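Local coordinates for protein pseudouridine synthase (Pyrococcus abyssi, PDB 2AUS) that probably isomerises uridine to pseudouridine in RNA, as the archaeal Cbf5 member of the TruB family of pseudouridine synthases, at residues M243-K256 / L286-L299. Residues are numbered along the deposited sequence; the frame is centred on the assembly and turned at random.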
# COMPACT_ATOMS: atom_id res chain seq x y z
N MET A 243 2.60 -10.13 29.40
CA MET A 243 3.86 -10.63 28.85
C MET A 243 4.12 -12.09 29.21
O MET A 243 4.85 -12.79 28.49
CB MET A 243 5.02 -9.76 29.34
CG MET A 243 5.26 -9.88 30.83
SD MET A 243 6.66 -8.90 31.41
CE MET A 243 6.26 -8.76 33.16
N GLU A 244 3.54 -12.55 30.32
CA GLU A 244 3.71 -13.93 30.78
C GLU A 244 3.30 -14.95 29.72
O GLU A 244 3.77 -16.09 29.72
CB GLU A 244 2.90 -14.17 32.06
CG GLU A 244 3.44 -13.49 33.33
CD GLU A 244 3.36 -11.96 33.31
OE1 GLU A 244 2.57 -11.39 32.52
OE2 GLU A 244 4.08 -11.33 34.11
N LYS A 245 2.40 -14.55 28.82
CA LYS A 245 1.95 -15.44 27.76
C LYS A 245 3.14 -15.90 26.91
O LYS A 245 3.17 -17.05 26.44
CB LYS A 245 0.93 -14.71 26.87
CG LYS A 245 0.44 -15.50 25.65
CD LYS A 245 -0.43 -16.70 26.01
CE LYS A 245 -1.02 -17.38 24.76
NZ LYS A 245 -1.77 -16.39 23.91
N ALA A 246 4.12 -15.02 26.74
CA ALA A 246 5.30 -15.34 25.92
C ALA A 246 6.24 -16.40 26.49
O ALA A 246 7.04 -16.95 25.75
CB ALA A 246 6.09 -14.07 25.62
N VAL A 247 6.15 -16.68 27.79
CA VAL A 247 7.04 -17.69 28.38
C VAL A 247 6.29 -18.95 28.79
O VAL A 247 6.84 -19.80 29.51
CB VAL A 247 7.80 -17.13 29.62
CG1 VAL A 247 8.57 -15.88 29.23
CG2 VAL A 247 6.82 -16.84 30.75
N GLU A 248 5.05 -19.09 28.34
CA GLU A 248 4.25 -20.26 28.66
C GLU A 248 4.89 -21.59 28.28
O GLU A 248 4.66 -22.60 28.94
CB GLU A 248 2.87 -20.14 28.01
CG GLU A 248 1.82 -19.58 28.95
CD GLU A 248 0.54 -19.20 28.24
OE1 GLU A 248 0.11 -19.95 27.34
OE2 GLU A 248 -0.04 -18.15 28.61
N HIS A 249 5.69 -21.60 27.22
CA HIS A 249 6.33 -22.84 26.81
C HIS A 249 7.73 -23.01 27.40
O HIS A 249 8.43 -23.96 27.06
CB HIS A 249 6.40 -22.92 25.27
CG HIS A 249 5.07 -23.17 24.63
ND1 HIS A 249 4.89 -23.16 23.26
CD2 HIS A 249 3.85 -23.45 25.16
CE1 HIS A 249 3.63 -23.44 22.98
NE2 HIS A 249 2.98 -23.62 24.11
N LEU A 250 8.14 -22.10 28.27
CA LEU A 250 9.46 -22.21 28.87
C LEU A 250 9.45 -22.85 30.25
O LEU A 250 8.46 -22.78 30.97
CB LEU A 250 10.11 -20.83 29.03
CG LEU A 250 10.44 -19.97 27.82
CD1 LEU A 250 11.20 -18.75 28.30
CD2 LEU A 250 11.26 -20.76 26.82
N PRO A 251 10.57 -23.49 30.63
CA PRO A 251 10.69 -24.14 31.94
C PRO A 251 10.69 -22.96 32.93
O PRO A 251 11.31 -21.92 32.67
CB PRO A 251 12.07 -24.79 31.87
CG PRO A 251 12.30 -24.99 30.40
CD PRO A 251 11.77 -23.72 29.81
N LYS A 252 10.01 -23.11 34.06
CA LYS A 252 9.96 -22.01 35.01
C LYS A 252 10.52 -22.32 36.39
O LYS A 252 10.59 -23.47 36.80
CB LYS A 252 8.52 -21.53 35.16
CG LYS A 252 7.92 -21.04 33.87
CD LYS A 252 6.44 -20.79 34.00
CE LYS A 252 5.85 -20.37 32.66
NZ LYS A 252 4.38 -20.14 32.76
N ILE A 253 10.91 -21.26 37.09
CA ILE A 253 11.41 -21.35 38.45
C ILE A 253 10.66 -20.27 39.23
O ILE A 253 10.74 -19.09 38.89
CB ILE A 253 12.93 -21.06 38.53
CG1 ILE A 253 13.69 -22.11 37.71
CG2 ILE A 253 13.40 -21.11 40.01
CD1 ILE A 253 15.19 -21.85 37.61
N TRP A 254 9.91 -20.69 40.24
CA TRP A 254 9.13 -19.78 41.05
C TRP A 254 9.91 -19.39 42.31
O TRP A 254 10.42 -20.25 43.03
CB TRP A 254 7.80 -20.45 41.42
CG TRP A 254 6.85 -20.57 40.26
CD1 TRP A 254 5.87 -19.68 39.92
CD2 TRP A 254 6.75 -21.66 39.32
NE1 TRP A 254 5.16 -20.15 38.84
CE2 TRP A 254 5.69 -21.36 38.45
CE3 TRP A 254 7.47 -22.85 39.13
CZ2 TRP A 254 5.30 -22.22 37.40
CZ3 TRP A 254 7.09 -23.71 38.09
CH2 TRP A 254 6.01 -23.38 37.23
N ILE A 255 10.01 -18.10 42.57
CA ILE A 255 10.80 -17.66 43.71
C ILE A 255 10.07 -16.89 44.79
O ILE A 255 8.98 -16.35 44.57
CB ILE A 255 12.00 -16.82 43.22
CG1 ILE A 255 11.50 -15.53 42.57
CG2 ILE A 255 12.80 -17.64 42.22
CD1 ILE A 255 12.60 -14.57 42.18
N LYS A 256 10.69 -16.85 45.97
CA LYS A 256 10.14 -16.15 47.12
C LYS A 256 10.09 -14.67 46.85
O LYS A 256 10.85 -14.16 46.02
CB LYS A 256 11.01 -16.40 48.36
CG LYS A 256 11.29 -17.85 48.65
CD LYS A 256 12.19 -18.01 49.87
CE LYS A 256 12.53 -19.48 50.08
NZ LYS A 256 13.32 -19.72 51.33
N LEU A 286 17.23 -22.00 28.74
CA LEU A 286 16.63 -20.69 28.92
C LEU A 286 15.45 -20.94 29.86
O LEU A 286 14.60 -21.78 29.58
CB LEU A 286 16.12 -20.17 27.58
CG LEU A 286 15.27 -18.89 27.56
CD1 LEU A 286 16.05 -17.72 28.15
CD2 LEU A 286 14.86 -18.60 26.12
N VAL A 287 15.41 -20.22 30.97
CA VAL A 287 14.33 -20.40 31.92
C VAL A 287 13.68 -19.08 32.26
O VAL A 287 14.27 -18.02 32.09
CB VAL A 287 14.81 -21.06 33.24
CG1 VAL A 287 15.42 -22.42 32.94
CG2 VAL A 287 15.82 -20.15 33.95
N ALA A 288 12.44 -19.16 32.74
CA ALA A 288 11.72 -17.96 33.14
C ALA A 288 11.59 -18.00 34.66
O ALA A 288 11.13 -18.99 35.21
CB ALA A 288 10.34 -17.94 32.48
N ILE A 289 12.02 -16.93 35.32
CA ILE A 289 11.94 -16.82 36.77
C ILE A 289 10.60 -16.16 37.07
O ILE A 289 10.31 -15.08 36.56
CB ILE A 289 13.05 -15.93 37.32
CG1 ILE A 289 14.42 -16.54 36.97
CG2 ILE A 289 12.85 -15.74 38.82
CD1 ILE A 289 15.58 -15.73 37.50
N MET A 290 9.80 -16.81 37.92
CA MET A 290 8.47 -16.30 38.22
C MET A 290 8.24 -16.00 39.68
O MET A 290 8.87 -16.61 40.56
CB MET A 290 7.42 -17.34 37.79
CG MET A 290 7.61 -17.95 36.39
SD MET A 290 7.43 -16.83 35.00
CE MET A 290 5.67 -16.57 34.94
N THR A 291 7.33 -15.08 39.95
CA THR A 291 6.98 -14.78 41.33
C THR A 291 5.92 -15.82 41.67
O THR A 291 5.42 -16.53 40.79
CB THR A 291 6.27 -13.43 41.51
OG1 THR A 291 4.99 -13.49 40.86
CG2 THR A 291 7.10 -12.27 40.95
N LEU A 292 5.56 -15.90 42.95
CA LEU A 292 4.54 -16.84 43.39
C LEU A 292 3.15 -16.49 42.86
O LEU A 292 2.21 -17.25 43.03
CB LEU A 292 4.53 -16.93 44.93
CG LEU A 292 5.83 -17.55 45.45
CD1 LEU A 292 5.90 -17.56 46.98
CD2 LEU A 292 5.91 -18.96 44.90
N LYS A 293 3.03 -15.33 42.21
CA LYS A 293 1.74 -14.93 41.63
C LYS A 293 1.80 -15.19 40.12
O LYS A 293 0.95 -14.75 39.38
CB LYS A 293 1.47 -13.45 41.87
CG LYS A 293 1.37 -13.06 43.35
CD LYS A 293 0.94 -11.59 43.48
CE LYS A 293 1.02 -11.12 44.94
NZ LYS A 293 2.42 -11.18 45.47
N ASP A 294 2.82 -15.93 39.70
CA ASP A 294 3.01 -16.25 38.28
C ASP A 294 3.33 -15.04 37.39
O ASP A 294 2.98 -15.02 36.21
CB ASP A 294 1.81 -17.03 37.75
CG ASP A 294 1.64 -18.38 38.45
OD1 ASP A 294 2.67 -19.04 38.74
OD2 ASP A 294 0.49 -18.78 38.73
N GLU A 295 3.99 -14.04 37.96
CA GLU A 295 4.39 -12.86 37.18
C GLU A 295 5.79 -13.19 36.69
O GLU A 295 6.55 -13.85 37.39
CB GLU A 295 4.50 -11.61 38.05
CG GLU A 295 3.23 -11.19 38.76
CD GLU A 295 3.52 -10.39 40.02
OE1 GLU A 295 3.86 -11.01 41.05
OE2 GLU A 295 3.43 -9.14 39.96
N LEU A 296 6.14 -12.74 35.49
CA LEU A 296 7.46 -12.99 34.97
C LEU A 296 8.45 -12.02 35.61
O LEU A 296 8.29 -10.80 35.51
CB LEU A 296 7.48 -12.81 33.45
CG LEU A 296 8.85 -12.85 32.77
CD1 LEU A 296 9.46 -14.24 32.93
CD2 LEU A 296 8.69 -12.50 31.29
N VAL A 297 9.47 -12.55 36.26
CA VAL A 297 10.46 -11.68 36.89
C VAL A 297 11.61 -11.41 35.92
O VAL A 297 12.00 -10.26 35.70
CB VAL A 297 11.06 -12.32 38.15
CG1 VAL A 297 12.10 -11.37 38.76
CG2 VAL A 297 9.95 -12.67 39.15
N ALA A 298 12.15 -12.49 35.35
CA ALA A 298 13.29 -12.37 34.46
C ALA A 298 13.53 -13.63 33.65
O ALA A 298 13.04 -14.70 33.99
CB ALA A 298 14.53 -12.06 35.28
N LEU A 299 14.28 -13.49 32.56
CA LEU A 299 14.64 -14.61 31.72
C LEU A 299 16.10 -14.86 32.04
O LEU A 299 16.86 -13.92 32.32
CB LEU A 299 14.49 -14.25 30.23
CG LEU A 299 13.05 -14.21 29.70
CD1 LEU A 299 13.05 -13.86 28.21
CD2 LEU A 299 12.40 -15.58 29.92
O HOH W 1 7.18 -14.44 44.73
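Val-247 sets its CB 3.9 Å from Ala-288 CB, and its CG1 touches both Leu-296 CD2 and Leu-299 CD2, while the side chains of Leu-250 and Leu-299 cross at about a right angle, CD1 against CD2. On the other face of the sheet, Ile-255 CD1 packs on Ile-289 CG2 (3.6 Å). Between these layers strands 252-255 and 286-291 pair in parallel: Ala-288 and Met-290 donate to the carbonyls of Pro-251 and Ile-253, and Ile-253 and Ile-255 donate back to Ala-288 and Met-290. Met-290 CB lies 3.5 Å from Trp-254 CD1, over the ring face whose rim Lys-252 CB also approaches. Trp-254 CG stands beside the backbone N (chi1 -72°), which lays the indole along Met-290 with NE1 at the Thr-291 to Asp-294 turn; there NE1 donates to Asp-294 OD1 (2.7 Å), tilted from the ring plane, and Thr-291 O lies in plane at the edge. At the other end of the contact the buried Glu-244, bent at chi2 (67°), accepts from Leu-296 N through the anti lone pair of OE2 (2.9 Å, 172°); its OE1 forms a salt bridge with Arg-38. A water bridges Ile-255 O and Leu-292 N. The paired strands belong to the PUA domain sheet, flanked by strands 274-278 and 296-302, with helix 257-264 packed against Ile-255 and Val-297.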